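Local coordinates for protein phosphoserine aminotransferase SerC (Cytophaga hutchinsonii ATCC 33406, PDB 3FFR) that probably catalyses the pyridoxal-phosphate-dependent transamination that yields phosphoserine in serine biosynthesis, as a class-V aminotransferase, at residues E313-V325 with Q349-I361. Numbering follows the deposited sequence. Where two conformers were deposited one is given.
Sequences EINKILEPFDMAV and QVHKLVQTLKEKI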
loop_
_atom_site.group_PDB
_atom_site.type_symbol
_atom_site.label_atom_id
_atom_site.label_comp_id
_atom_site.label_asym_id
_atom_site.label_seq_id
_atom_site.Cartn_x
_atom_site.Cartn_y
_atom_site.Cartn_z
ATOM N N GLU A 313 21.503 11.145 -23.727
ATOM C CA GLU A 313 21.986 10.922 -25.102
ATOM C C GLU A 313 22.024 9.438 -25.413
ATOM O O GLU A 313 21.692 9.002 -26.517
ATOM C CB GLU A 313 23.341 11.555 -25.333
ATOM C CG GLU A 313 23.264 13.053 -25.457
ATOM C CD GLU A 313 22.295 13.490 -26.558
ATOM O OE1 GLU A 313 22.284 12.846 -27.635
ATOM O OE2 GLU A 313 21.541 14.465 -26.333
ATOM N N ILE A 314 22.426 8.657 -24.416
ATOM C CA ILE A 314 22.486 7.213 -24.574
ATOM C C ILE A 314 21.075 6.683 -24.831
ATOM O O ILE A 314 20.846 5.859 -25.718
ATOM C CB ILE A 314 23.132 6.516 -23.314
ATOM C CG1 ILE A 314 24.619 6.902 -23.192
ATOM C CG2 ILE A 314 22.978 4.996 -23.386
ATOM C CD1 ILE A 314 25.245 6.593 -21.808
ATOM N N ASN A 315 20.132 7.147 -24.026
ATOM C CA ASN A 315 18.753 6.682 -24.137
ATOM C C ASN A 315 18.098 7.135 -25.454
ATOM O O ASN A 315 17.255 6.441 -26.011
ATOM C CB ASN A 315 17.914 7.053 -22.921
ATOM C CG ASN A 315 18.135 6.054 -21.768
ATOM O OD1 ASN A 315 18.283 4.848 -22.026
ATOM N ND2 ASN A 315 18.163 6.545 -20.525
ATOM N N LYS A 316 18.547 8.268 -25.961
ATOM C CA LYS A 316 18.018 8.780 -27.249
ATOM C C LYS A 316 18.462 7.830 -28.371
ATOM O O LYS A 316 17.707 7.504 -29.275
ATOM C CB LYS A 316 18.486 10.214 -27.518
ATOM N N ILE A 317 19.699 7.364 -28.265
ATOM C CA ILE A 317 20.269 6.401 -29.206
ATOM C C ILE A 317 19.574 5.034 -29.103
ATOM O O ILE A 317 19.317 4.368 -30.120
ATOM C CB ILE A 317 21.811 6.240 -28.998
ATOM C CG1 ILE A 317 22.519 7.479 -29.561
ATOM C CG2 ILE A 317 22.320 4.956 -29.669
ATOM C CD1 ILE A 317 24.005 7.503 -29.291
ATOM N N LEU A 318 19.235 4.641 -27.870
ATOM C CA LEU A 318 18.569 3.342 -27.622
ATOM C C LEU A 318 17.081 3.317 -27.960
ATOM O O LEU A 318 16.488 2.262 -28.236
ATOM C CB LEU A 318 18.724 2.933 -26.145
ATOM C CG LEU A 318 20.107 2.608 -25.589
ATOM C CD1 LEU A 318 19.949 2.252 -24.115
ATOM C CD2 LEU A 318 20.752 1.464 -26.379
ATOM N N GLU A 319 16.486 4.496 -28.004
ATOM C CA GLU A 319 15.043 4.602 -28.204
ATOM C C GLU A 319 14.527 3.869 -29.455
ATOM O O GLU A 319 13.546 3.137 -29.362
ATOM C CB GLU A 319 14.577 6.057 -28.199
ATOM C CG GLU A 319 13.084 6.195 -27.989
ATOM C CD GLU A 319 12.632 7.646 -27.992
ATOM O OE1 GLU A 319 13.403 8.516 -28.472
ATOM O OE2 GLU A 319 11.499 7.915 -27.528
ATOM N N PRO A 320 15.157 4.080 -30.625
ATOM C CA PRO A 320 14.697 3.412 -31.844
ATOM C C PRO A 320 14.803 1.890 -31.776
ATOM O O PRO A 320 14.167 1.168 -32.576
ATOM C CB PRO A 320 15.654 3.944 -32.931
ATOM C CG PRO A 320 16.202 5.201 -32.383
ATOM C CD PRO A 320 16.224 5.059 -30.900
ATOM N N PHE A 321 15.598 1.434 -30.818
ATOM C CA PHE A 321 15.831 0.010 -30.584
ATOM C C PHE A 321 14.942 -0.537 -29.460
ATOM O O PHE A 321 15.100 -1.687 -29.017
ATOM C CB PHE A 321 17.277 -0.247 -30.222
ATOM C CG PHE A 321 18.232 0.056 -31.338
ATOM C CD1 PHE A 321 18.522 -0.912 -32.285
ATOM C CD2 PHE A 321 18.806 1.310 -31.451
ATOM C CE1 PHE A 321 19.394 -0.638 -33.360
ATOM C CE2 PHE A 321 19.710 1.585 -32.526
ATOM C CZ PHE A 321 19.975 0.602 -33.465
ATOM N N ASP A 322 14.012 0.292 -29.030
ATOM C CA ASP A 322 13.052 -0.109 -27.988
ATOM C C ASP A 322 13.680 -0.611 -26.694
ATOM O O ASP A 322 13.318 -1.674 -26.154
ATOM C CB ASP A 322 12.105 -1.168 -28.525
ATOM C CG ASP A 322 10.941 -0.557 -29.282
ATOM O OD1 ASP A 322 10.452 0.532 -28.874
ATOM O OD2 ASP A 322 10.511 -1.195 -30.253
HETATM N N MSE A 323 14.633 0.172 -26.223
HETATM C CA MSE A 323 15.299 -0.086 -24.938
HETATM C C MSE A 323 15.629 1.217 -24.227
HETATM O O MSE A 323 15.736 2.280 -24.841
HETATM C CB MSE A 323 16.588 -0.890 -25.127
HETATM C CG MSE A 323 16.352 -2.278 -25.737
HETATM SE SE MSE A 323 17.961 -3.319 -25.933
HETATM C CE MSE A 323 18.794 -2.300 -27.363
ATOM N N ALA A 324 15.747 1.112 -22.912
ATOM C CA ALA A 324 16.179 2.238 -22.074
ATOM C C ALA A 324 16.914 1.719 -20.846
ATOM O O ALA A 324 16.607 0.645 -20.351
ATOM C CB ALA A 324 14.991 3.107 -21.642
ATOM N N VAL A 325 17.906 2.480 -20.412
ATOM C CA VAL A 325 18.656 2.200 -19.179
ATOM C C VAL A 325 18.364 3.330 -18.189
ATOM O O VAL A 325 17.870 4.392 -18.554
ATOM C CB VAL A 325 20.178 2.076 -19.424
ATOM C CG1 VAL A 325 20.432 0.998 -20.469
ATOM C CG2 VAL A 325 20.799 3.400 -19.833
ATOM N N GLN A 349 17.417 -10.270 -24.315
ATOM C CA GLN A 349 17.212 -8.823 -24.163
ATOM C C GLN A 349 18.539 -8.128 -23.793
ATOM O O GLN A 349 18.893 -7.089 -24.348
ATOM C CB GLN A 349 16.142 -8.519 -23.114
ATOM C CG GLN A 349 14.720 -8.824 -23.613
ATOM C CD GLN A 349 13.666 -8.758 -22.518
ATOM O OE1 GLN A 349 13.947 -9.072 -21.369
ATOM N NE2 GLN A 349 12.425 -8.397 -22.891
ATOM N N VAL A 350 19.284 -8.732 -22.871
ATOM C CA VAL A 350 20.557 -8.159 -22.420
ATOM C C VAL A 350 21.573 -8.198 -23.568
ATOM O O VAL A 350 22.338 -7.251 -23.786
ATOM C CB VAL A 350 21.093 -8.835 -21.136
ATOM C CG1 VAL A 350 22.501 -8.377 -20.821
ATOM C CG2 VAL A 350 20.161 -8.491 -19.950
ATOM N N HIS A 351 21.544 -9.297 -24.305
ATOM C CA HIS A 351 22.409 -9.447 -25.456
ATOM C C HIS A 351 22.137 -8.327 -26.449
ATOM O O HIS A 351 23.063 -7.748 -27.014
ATOM C CB HIS A 351 22.218 -10.805 -26.128
ATOM C CG HIS A 351 23.243 -11.094 -27.180
ATOM N ND1 HIS A 351 23.083 -10.719 -28.495
ATOM C CD2 HIS A 351 24.450 -11.699 -27.106
ATOM C CE1 HIS A 351 24.142 -11.087 -29.190
ATOM N NE2 HIS A 351 24.990 -11.680 -28.370
ATOM N N LYS A 352 20.866 -8.042 -26.669
ATOM C CA LYS A 352 20.479 -6.972 -27.600
ATOM C C LYS A 352 20.951 -5.629 -27.090
ATOM O O LYS A 352 21.483 -4.807 -27.839
ATOM C CB LYS A 352 18.981 -6.926 -27.866
ATOM C CG LYS A 352 18.563 -5.777 -28.802
ATOM C CD LYS A 352 17.040 -5.710 -28.975
ATOM C CE LYS A 352 16.590 -4.560 -29.918
ATOM N NZ LYS A 352 15.098 -4.416 -30.013
ATOM N N LEU A 353 20.802 -5.427 -25.784
ATOM C CA LEU A 353 21.256 -4.177 -25.170
ATOM C C LEU A 353 22.770 -3.989 -25.359
ATOM O O LEU A 353 23.228 -2.929 -25.803
ATOM C CB LEU A 353 20.929 -4.126 -23.662
ATOM C CG LEU A 353 21.455 -2.885 -22.922
ATOM C CD1 LEU A 353 20.793 -1.587 -23.342
ATOM C CD2 LEU A 353 21.265 -3.111 -21.377
ATOM N N VAL A 354 23.531 -5.028 -25.026
ATOM C CA VAL A 354 25.002 -4.937 -25.078
ATOM C C VAL A 354 25.478 -4.744 -26.526
ATOM O O VAL A 354 26.375 -3.945 -26.818
ATOM C CB VAL A 354 25.687 -6.135 -24.389
ATOM C CG1 VAL A 354 27.215 -6.147 -24.649
ATOM C CG2 VAL A 354 25.409 -6.087 -22.872
ATOM N N GLN A 355 24.843 -5.451 -27.441
ATOM C CA GLN A 355 25.255 -5.365 -28.836
ATOM C C GLN A 355 24.983 -3.982 -29.386
ATOM O O GLN A 355 25.769 -3.428 -30.170
ATOM C CB GLN A 355 24.537 -6.405 -29.689
ATOM C CG GLN A 355 24.681 -6.171 -31.183
ATOM C CD GLN A 355 23.800 -7.116 -31.971
ATOM O OE1 GLN A 355 24.063 -8.324 -32.026
ATOM N NE2 GLN A 355 22.733 -6.570 -32.584
ATOM N N THR A 356 23.867 -3.424 -28.953
ATOM C CA THR A 356 23.440 -2.115 -29.431
ATOM C C THR A 356 24.381 -1.067 -28.862
ATOM O O THR A 356 24.828 -0.160 -29.566
ATOM C CB THR A 356 21.969 -1.834 -29.085
ATOM O OG1 THR A 356 21.145 -2.847 -29.681
ATOM C CG2 THR A 356 21.545 -0.473 -29.580
ATOM N N LEU A 357 24.709 -1.223 -27.582
ATOM C CA LEU A 357 25.624 -0.278 -26.937
ATOM C C LEU A 357 27.001 -0.320 -27.613
ATOM O O LEU A 357 27.643 0.705 -27.851
ATOM C CB LEU A 357 25.780 -0.584 -25.457
ATOM C CG LEU A 357 24.551 -0.206 -24.610
ATOM C CD1 LEU A 357 24.742 -0.707 -23.180
ATOM C CD2 LEU A 357 24.266 1.310 -24.605
ATOM N N LYS A 358 27.442 -1.527 -27.908
ATOM C CA LYS A 358 28.759 -1.709 -28.521
ATOM C C LYS A 358 28.850 -1.050 -29.866
ATOM O O LYS A 358 29.863 -0.422 -30.221
ATOM C CB LYS A 358 29.070 -3.191 -28.701
ATOM C CG LYS A 358 29.300 -3.900 -27.390
ATOM C CD LYS A 358 29.294 -5.409 -27.528
ATOM C CE LYS A 358 30.412 -5.922 -28.395
ATOM N NZ LYS A 358 30.382 -7.415 -28.367
ATOM N N GLU A 359 27.766 -1.200 -30.601
ATOM C CA GLU A 359 27.701 -0.734 -31.981
ATOM C C GLU A 359 27.502 0.753 -32.098
ATOM O O GLU A 359 28.121 1.388 -32.954
ATOM C CB GLU A 359 26.608 -1.471 -32.759
ATOM C CG GLU A 359 26.919 -2.947 -32.996
ATOM C CD GLU A 359 25.852 -3.667 -33.829
ATOM O OE1 GLU A 359 24.862 -3.020 -34.222
ATOM O OE2 GLU A 359 26.008 -4.887 -34.082
ATOM N N LYS A 360 26.687 1.310 -31.206
ATOM C CA LYS A 360 26.297 2.721 -31.291
ATOM C C LYS A 360 27.000 3.662 -30.321
ATOM O O LYS A 360 27.036 4.870 -30.540
ATOM C CB LYS A 360 24.789 2.838 -31.086
ATOM C CG LYS A 360 23.956 1.888 -31.968
ATOM C CD LYS A 360 24.101 2.195 -33.463
ATOM C CE LYS A 360 23.368 3.483 -33.813
ATOM N NZ LYS A 360 23.571 3.885 -35.262
ATOM N N ILE A 361 27.521 3.105 -29.226
ATOM C CA ILE A 361 28.193 3.905 -28.199
ATOM C C ILE A 361 29.681 3.562 -28.111
ATOM O O ILE A 361 30.557 4.436 -28.053
ATOM C CB ILE A 361 27.541 3.692 -26.794
ATOM C CG1 ILE A 361 26.045 4.014 -26.810
ATOM C CG2 ILE A 361 28.239 4.575 -25.774
ATOM C CD1 ILE A 361 25.750 5.437 -27.205
HETATM O O HOH W 1 13.927 -4.197 -27.365
#
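Thr356 lays its methyl over one face of the Phe321 ring, a CH-pi contact with CG2 3.8 Å from the ring centroid and 14° off the normal; Ile317 O lies in plane at the ring's edge, and Lys360 CG approaches obliquely. The threonine divides its two branches: with OG1 beside the backbone N (chi1 -59°) and CG2 anti to it, the hydroxyl turns back along the helix to donate to Lys352 O at 2.7 Å. That carbonyl also accepts the helical bond from Thr356 N, the two donors arriving from opposite faces of its plane. Selenomethionine Met323 meets Thr356 tip to tip, its CE 3.3 Å from OG1, while SE rests on the backbone at Leu353 CA. Beside it Lys352 runs out fully extended, its aliphatic part along the Met323 side chain, and NZ donates to Phe321 O at 2.9 Å, tilted out of the carbonyl plane; a water accepting from NZ donates to Asp322 O. A methionine in place of Lys352 would probably keep some of the packing on Met323 but leave Phe321 O and the bridging water without their ammonium partner. Farther along, Leu318 CD2 touches both Thr356 CG2 and Leu357 CD2, and the Ile317 and Ile361 CD1 methyls press together at 3.4 Å, tighter than usual. Short-segment axes of helices 313-318 and 349-360 cross at 110°; the latter packs on strand 323-327, between 6-8 and 336-340 in a five-stranded mixed sheet, consistent with the small C-terminal domain of fold-type I aminotransferases: Leu353 touches Phe8 and Ile339 there, and Leu357 reaches Tyr281 of helix 264-284.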